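Long-range contact in putative metal-dependent phosphoesterase (Bifidobacterium adolescentis, PDB 3O0F), which acts as a metal-dependent phosphoesterase of the PHP family, holding iron and zinc ions beside a bound adenosine monophosphate: residues Ile17-Thr29 and Lys137-Ile149. Sequence-based numbering, arbitrary orientation.
Sequences IHCHTVFSDGTET and KEGERTTIGRPHI. With ZN (zinc ion), chain C; FE (Fe (III) ion), chain E; AMP (adenosine monophosphate), chain B; EDO (1,2-ethanediol), chain H.
Beside the zinc ion of the trinuclear metal site of this PHP domain, the loop carrying Asp25 leans on the chain that leads into the AMP-binding helix. Asp25 grips the zinc ion with both carboxylate oxygens, and its CB rests on Pro147, whose CG lies 3.4 Å from Asp25 OD2 and 3.2 Å from O4' of the nucleotide. One residue earlier, Arg146 holds the phosphate in the plane of its guanidinium, NH1 to O3P of AMP.

Three successive carbonyls of the loop are taken up across the contact. Thr142 OG1 donates to Val22 O at 2.8 Å while accepting from Glu138 N; Thr143 N gives a nearly straight bond (165°) to Phe23 O; and His148 NE2, in its ring plane, reaches Ser24 O at 2.8 Å from above the carbonyl plane. On the far side of that imidazole ND1 accepts from Gly145 N; with both nitrogens engaged, the rotation of the ring is fixed. A leucine in place of His148 would probably leave Ser24 O without this donor and Gly145 N without its acceptor, and loosen the tie between the zinc loop and the helix start.

Glu138 CG sits over one face of the Phe23 ring, 3.8 Å from the ring centroid, a CH-pi contact, and the Glu138 carboxylate stacks 8° from parallel with the ring. Arg141, salt-bridged to Glu138 OE1, sets its guanidinium face against the CE1 edge of Phe23.

The loop links edge strand 15-19 to helix 30-39, whose Pro30 touches Phe23; helix 146-155 begins at the phosphate, and helices 97-124 and 162-166 pack against Arg146.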
loop_
_atom_site.group_PDB
_atom_site.type_symbol
_atom_site.label_atom_id
_atom_site.label_comp_id
_atom_site.label_asym_id
_atom_site.label_seq_id
_atom_site.Cartn_x
_atom_site.Cartn_y
_atom_site.Cartn_z
ATOM N N ILE A 17 -7.679 1.871 -6.961
ATOM C CA ILE A 17 -7.551 2.492 -5.627
ATOM C C ILE A 17 -6.299 2.073 -4.848
ATOM O O ILE A 17 -6.211 2.274 -3.645
ATOM C CB ILE A 17 -8.844 2.338 -4.772
ATOM C CG1 ILE A 17 -9.048 0.912 -4.294
ATOM C CG2 ILE A 17 -10.051 2.842 -5.538
ATOM C CD1 ILE A 17 -10.261 0.773 -3.425
ATOM N N HIS A 18 -5.336 1.477 -5.548
ATOM C CA HIS A 18 -4.115 0.977 -4.925
ATOM C C HIS A 18 -2.868 1.410 -5.726
ATOM O O HIS A 18 -2.341 0.629 -6.520
ATOM C CB HIS A 18 -4.206 -0.533 -4.870
ATOM C CG HIS A 18 -3.260 -1.170 -3.910
ATOM N ND1 HIS A 18 -3.460 -2.449 -3.411
ATOM C CD2 HIS A 18 -2.088 -0.730 -3.387
ATOM C CE1 HIS A 18 -2.462 -2.745 -2.594
ATOM N NE2 HIS A 18 -1.621 -1.722 -2.565
ATOM N N CYS A 19 -2.415 2.644 -5.519
ATOM C CA CYS A 19 -1.328 3.238 -6.322
ATOM C C CYS A 19 -0.334 3.936 -5.388
ATOM O O CYS A 19 -0.749 4.651 -4.469
ATOM C CB CYS A 19 -1.864 4.236 -7.338
ATOM S SG CYS A 19 -3.180 3.599 -8.383
ATOM N N HIS A 20 0.963 3.670 -5.605
ATOM C CA HIS A 20 2.066 4.226 -4.825
ATOM C C HIS A 20 2.868 5.267 -5.621
ATOM O O HIS A 20 2.964 5.173 -6.844
ATOM C CB HIS A 20 2.986 3.089 -4.393
ATOM C CG HIS A 20 2.324 2.102 -3.495
ATOM N ND1 HIS A 20 2.434 2.149 -2.136
ATOM C CD2 HIS A 20 1.519 1.046 -3.769
ATOM C CE1 HIS A 20 1.723 1.176 -1.600
ATOM N NE2 HIS A 20 1.147 0.503 -2.567
ATOM N N THR A 21 3.484 6.214 -4.904
ATOM C CA THR A 21 4.201 7.316 -5.486
ATOM C C THR A 21 5.559 7.445 -4.830
ATOM O O THR A 21 5.907 6.678 -3.947
ATOM C CB THR A 21 3.411 8.662 -5.308
ATOM O OG1 THR A 21 3.533 9.144 -3.956
ATOM C CG2 THR A 21 1.909 8.483 -5.738
ATOM N N VAL A 22 6.295 8.455 -5.228
ATOM C CA VAL A 22 7.545 8.837 -4.556
ATOM C C VAL A 22 7.442 9.144 -3.056
ATOM O O VAL A 22 8.448 9.095 -2.370
ATOM C CB VAL A 22 8.209 10.111 -5.252
ATOM C CG1 VAL A 22 8.749 9.747 -6.642
ATOM C CG2 VAL A 22 7.257 11.288 -5.300
ATOM N N PHE A 23 6.250 9.450 -2.539
ATOM C CA PHE A 23 6.085 9.598 -1.074
ATOM C C PHE A 23 6.207 8.266 -0.325
ATOM O O PHE A 23 6.321 8.246 0.914
ATOM C CB PHE A 23 4.826 10.352 -0.718
ATOM C CG PHE A 23 4.881 11.780 -1.098
ATOM C CD1 PHE A 23 5.471 12.718 -0.253
ATOM C CD2 PHE A 23 4.371 12.204 -2.320
ATOM C CE1 PHE A 23 5.583 14.046 -0.654
ATOM C CE2 PHE A 23 4.461 13.525 -2.704
ATOM C CZ PHE A 23 5.067 14.442 -1.853
ATOM N N SER A 24 6.243 7.155 -1.057
ATOM C CA SER A 24 6.783 5.901 -0.487
ATOM C C SER A 24 7.717 5.201 -1.477
ATOM O O SER A 24 8.855 5.652 -1.666
ATOM C CB SER A 24 5.674 4.970 0.063
ATOM O OG SER A 24 4.683 4.632 -0.881
ATOM N N ASP A 25 7.249 4.119 -2.113
ATOM C CA ASP A 25 8.097 3.317 -2.969
ATOM C C ASP A 25 7.769 3.322 -4.471
ATOM O O ASP A 25 8.294 2.497 -5.216
ATOM C CB ASP A 25 8.226 1.889 -2.427
ATOM C CG ASP A 25 6.902 1.146 -2.298
ATOM O OD1 ASP A 25 5.792 1.742 -2.459
ATOM O OD2 ASP A 25 6.976 -0.102 -2.026
ATOM N N GLY A 26 6.872 4.222 -4.898
ATOM C CA GLY A 26 6.578 4.402 -6.303
ATOM C C GLY A 26 7.668 5.309 -6.885
ATOM O O GLY A 26 8.482 5.839 -6.155
ATOM N N THR A 27 7.712 5.424 -8.206
ATOM C CA THR A 27 8.746 6.201 -8.895
ATOM C C THR A 27 8.220 7.548 -9.419
ATOM O O THR A 27 9.004 8.406 -9.881
ATOM C CB THR A 27 9.417 5.393 -10.038
ATOM O OG1 THR A 27 8.482 5.130 -11.085
ATOM C CG2 THR A 27 10.002 4.089 -9.521
ATOM N N GLU A 28 6.911 7.775 -9.277
ATOM C CA GLU A 28 6.269 8.890 -9.904
ATOM C C GLU A 28 5.588 9.791 -8.913
ATOM O O GLU A 28 5.269 9.370 -7.822
ATOM C CB GLU A 28 5.225 8.386 -10.884
ATOM C CG GLU A 28 5.752 7.428 -11.916
ATOM C CD GLU A 28 6.975 7.958 -12.699
ATOM O OE1 GLU A 28 6.963 9.132 -13.166
ATOM O OE2 GLU A 28 7.934 7.178 -12.829
ATOM N N THR A 29 5.296 11.009 -9.343
ATOM C CA THR A 29 4.600 11.971 -8.502
ATOM C C THR A 29 3.087 11.726 -8.456
ATOM O O THR A 29 2.514 11.030 -9.306
ATOM C CB THR A 29 4.878 13.408 -8.940
ATOM O OG1 THR A 29 4.353 13.615 -10.265
ATOM C CG2 THR A 29 6.417 13.714 -8.902
ATOM N N LYS A 137 12.900 9.895 -2.759
ATOM C CA LYS A 137 12.734 11.009 -3.687
ATOM C C LYS A 137 12.095 12.246 -3.110
ATOM O O LYS A 137 12.289 13.344 -3.642
ATOM C CB LYS A 137 12.000 10.587 -4.966
ATOM C CG LYS A 137 12.736 9.527 -5.765
ATOM C CD LYS A 137 14.110 10.035 -6.301
ATOM C CE LYS A 137 14.782 9.004 -7.222
ATOM N NZ LYS A 137 16.167 9.423 -7.570
ATOM N N GLU A 138 11.387 12.094 -2.001
ATOM C CA GLU A 138 10.836 13.240 -1.320
ATOM C C GLU A 138 11.463 13.504 0.042
ATOM O O GLU A 138 10.858 14.184 0.874
ATOM C CB GLU A 138 9.322 13.059 -1.189
ATOM C CG GLU A 138 8.588 13.132 -2.501
ATOM C CD GLU A 138 8.504 14.563 -3.041
ATOM O OE1 GLU A 138 8.871 15.502 -2.296
ATOM O OE2 GLU A 138 8.071 14.742 -4.196
ATOM N N GLY A 139 12.649 12.950 0.279
ATOM C CA GLY A 139 13.396 13.136 1.534
ATOM C C GLY A 139 12.686 12.650 2.780
ATOM O O GLY A 139 12.106 11.537 2.794
ATOM N N GLU A 140 12.676 13.497 3.819
ATOM C CA GLU A 140 11.977 13.183 5.070
ATOM C C GLU A 140 10.501 12.805 4.842
ATOM O O GLU A 140 9.923 12.099 5.660
ATOM C CB GLU A 140 12.068 14.341 6.086
ATOM N N ARG A 141 9.910 13.234 3.724
ATOM C CA ARG A 141 8.488 13.009 3.472
ATOM C C ARG A 141 8.203 11.670 2.773
ATOM O O ARG A 141 7.043 11.338 2.527
ATOM C CB ARG A 141 7.890 14.163 2.680
ATOM C CG ARG A 141 7.710 15.443 3.497
ATOM C CD ARG A 141 6.822 16.453 2.785
ATOM N NE ARG A 141 7.395 16.792 1.486
ATOM C CZ ARG A 141 6.743 17.370 0.477
ATOM N NH1 ARG A 141 5.472 17.720 0.589
ATOM N NH2 ARG A 141 7.377 17.600 -0.669
ATOM N N THR A 142 9.267 10.935 2.441
ATOM C CA THR A 142 9.172 9.617 1.865
ATOM C C THR A 142 9.254 8.561 2.971
ATOM O O THR A 142 10.155 8.582 3.785
ATOM C CB THR A 142 10.299 9.351 0.836
ATOM O OG1 THR A 142 10.115 10.182 -0.334
ATOM C CG2 THR A 142 10.331 7.879 0.413
ATOM N N THR A 143 8.300 7.640 2.976
ATOM C CA THR A 143 8.335 6.436 3.820
ATOM C C THR A 143 9.304 5.412 3.243
ATOM O O THR A 143 9.055 4.841 2.177
ATOM C CB THR A 143 6.964 5.765 3.871
ATOM O OG1 THR A 143 5.987 6.679 4.383
ATOM C CG2 THR A 143 7.003 4.495 4.744
ATOM N N ILE A 144 10.391 5.147 3.974
ATOM C CA ILE A 144 11.497 4.346 3.469
ATOM C C ILE A 144 11.286 2.851 3.731
ATOM O O ILE A 144 10.644 2.452 4.698
ATOM C CB ILE A 144 12.782 4.754 4.173
ATOM C CG1 ILE A 144 14.023 4.388 3.338
ATOM C CG2 ILE A 144 12.837 4.087 5.562
ATOM C CD1 ILE A 144 15.337 5.043 3.838
ATOM N N GLY A 145 11.877 2.011 2.898
ATOM C CA GLY A 145 11.866 0.588 3.166
ATOM C C GLY A 145 12.813 -0.134 2.238
ATOM O O GLY A 145 13.712 0.474 1.658
ATOM N N ARG A 146 12.604 -1.441 2.093
ATOM C CA ARG A 146 13.461 -2.254 1.205
ATOM C C ARG A 146 13.504 -1.819 -0.258
ATOM O O ARG A 146 14.558 -1.953 -0.890
ATOM C CB ARG A 146 13.136 -3.746 1.347
ATOM C CG ARG A 146 13.664 -4.339 2.665
ATOM C CD ARG A 146 12.753 -5.417 3.171
ATOM N NE ARG A 146 12.705 -6.562 2.299
ATOM C CZ ARG A 146 11.632 -7.301 2.029
ATOM N NH1 ARG A 146 10.437 -7.016 2.510
ATOM N NH2 ARG A 146 11.761 -8.334 1.211
ATOM N N PRO A 147 12.394 -1.312 -0.830
ATOM C CA PRO A 147 12.515 -0.881 -2.225
ATOM C C PRO A 147 13.598 0.147 -2.519
ATOM O O PRO A 147 14.175 0.103 -3.591
ATOM C CB PRO A 147 11.140 -0.281 -2.523
ATOM C CG PRO A 147 10.232 -1.068 -1.699
ATOM C CD PRO A 147 10.982 -1.255 -0.390
ATOM N N HIS A 148 13.854 1.055 -1.581
ATOM C CA HIS A 148 14.887 2.044 -1.716
ATOM C C HIS A 148 16.284 1.440 -1.627
ATOM O O HIS A 148 17.181 1.904 -2.303
ATOM C CB HIS A 148 14.701 3.172 -0.685
ATOM C CG HIS A 148 13.344 3.796 -0.755
ATOM N ND1 HIS A 148 12.300 3.382 0.037
ATOM C CD2 HIS A 148 12.839 4.739 -1.580
ATOM C CE1 HIS A 148 11.207 4.040 -0.299
ATOM N NE2 HIS A 148 11.518 4.896 -1.259
ATOM N N ILE A 149 16.455 0.414 -0.800
ATOM C CA ILE A 149 17.664 -0.393 -0.822
ATOM C C ILE A 149 17.815 -1.090 -2.179
ATOM O O ILE A 149 18.878 -1.035 -2.792
ATOM C CB ILE A 149 17.704 -1.496 0.274
ATOM C CG1 ILE A 149 17.488 -0.924 1.678
ATOM C CG2 ILE A 149 19.060 -2.248 0.220
ATOM C CD1 ILE A 149 17.613 -1.976 2.806
HETATM ZN ZN ZN C . 4.747 -0.333 -2.194
HETATM FE FE FE E . 0.560 -1.691 -2.218
HETATM P P AMP B . 9.440 -3.472 3.454
HETATM O O1P AMP B . 8.072 -3.102 3.898
HETATM O O2P AMP B . 10.382 -2.326 3.717
HETATM O O3P AMP B . 9.940 -4.823 3.968
HETATM O "O5'" AMP B . 9.373 -3.607 1.856
HETATM C "C5'" AMP B . 8.633 -4.648 1.268
HETATM C "C4'" AMP B . 7.768 -4.022 0.216
HETATM O "O4'" AMP B . 8.505 -3.708 -0.997
HETATM C "C3'" AMP B . 6.626 -4.957 -0.169
HETATM O "O3'" AMP B . 5.417 -4.446 0.376
HETATM C "C2'" AMP B . 6.653 -4.756 -1.675
HETATM O "O2'" AMP B . 5.732 -5.357 -2.585
HETATM C "C1'" AMP B . 7.507 -3.539 -2.002
HETATM N N9 AMP B . 8.034 -3.553 -3.379
HETATM C C8 AMP B . 8.122 -2.479 -4.167
HETATM N N7 AMP B . 8.655 -2.815 -5.360
HETATM C C5 AMP B . 8.915 -4.132 -5.342
HETATM C C6 AMP B . 9.475 -5.122 -6.279
HETATM N N6 AMP B . 9.882 -4.767 -7.541
HETATM N N1 AMP B . 9.586 -6.389 -5.831
HETATM C C2 AMP B . 9.207 -6.784 -4.603
HETATM N N3 AMP B . 8.683 -5.937 -3.706
HETATM C C4 AMP B . 8.508 -4.624 -4.020
HETATM C C1 EDO H . 7.954 0.230 1.043
HETATM O O1 EDO H . 7.893 -0.573 2.224
HETATM C C2 EDO H . 8.734 1.510 1.313
HETATM O O2 EDO H . 7.818 2.463 1.875
HETATM O O HOH W 1 10.970 7.853 -3.016
HETATM O O HOH W 2 0.343 -3.727 -1.843
#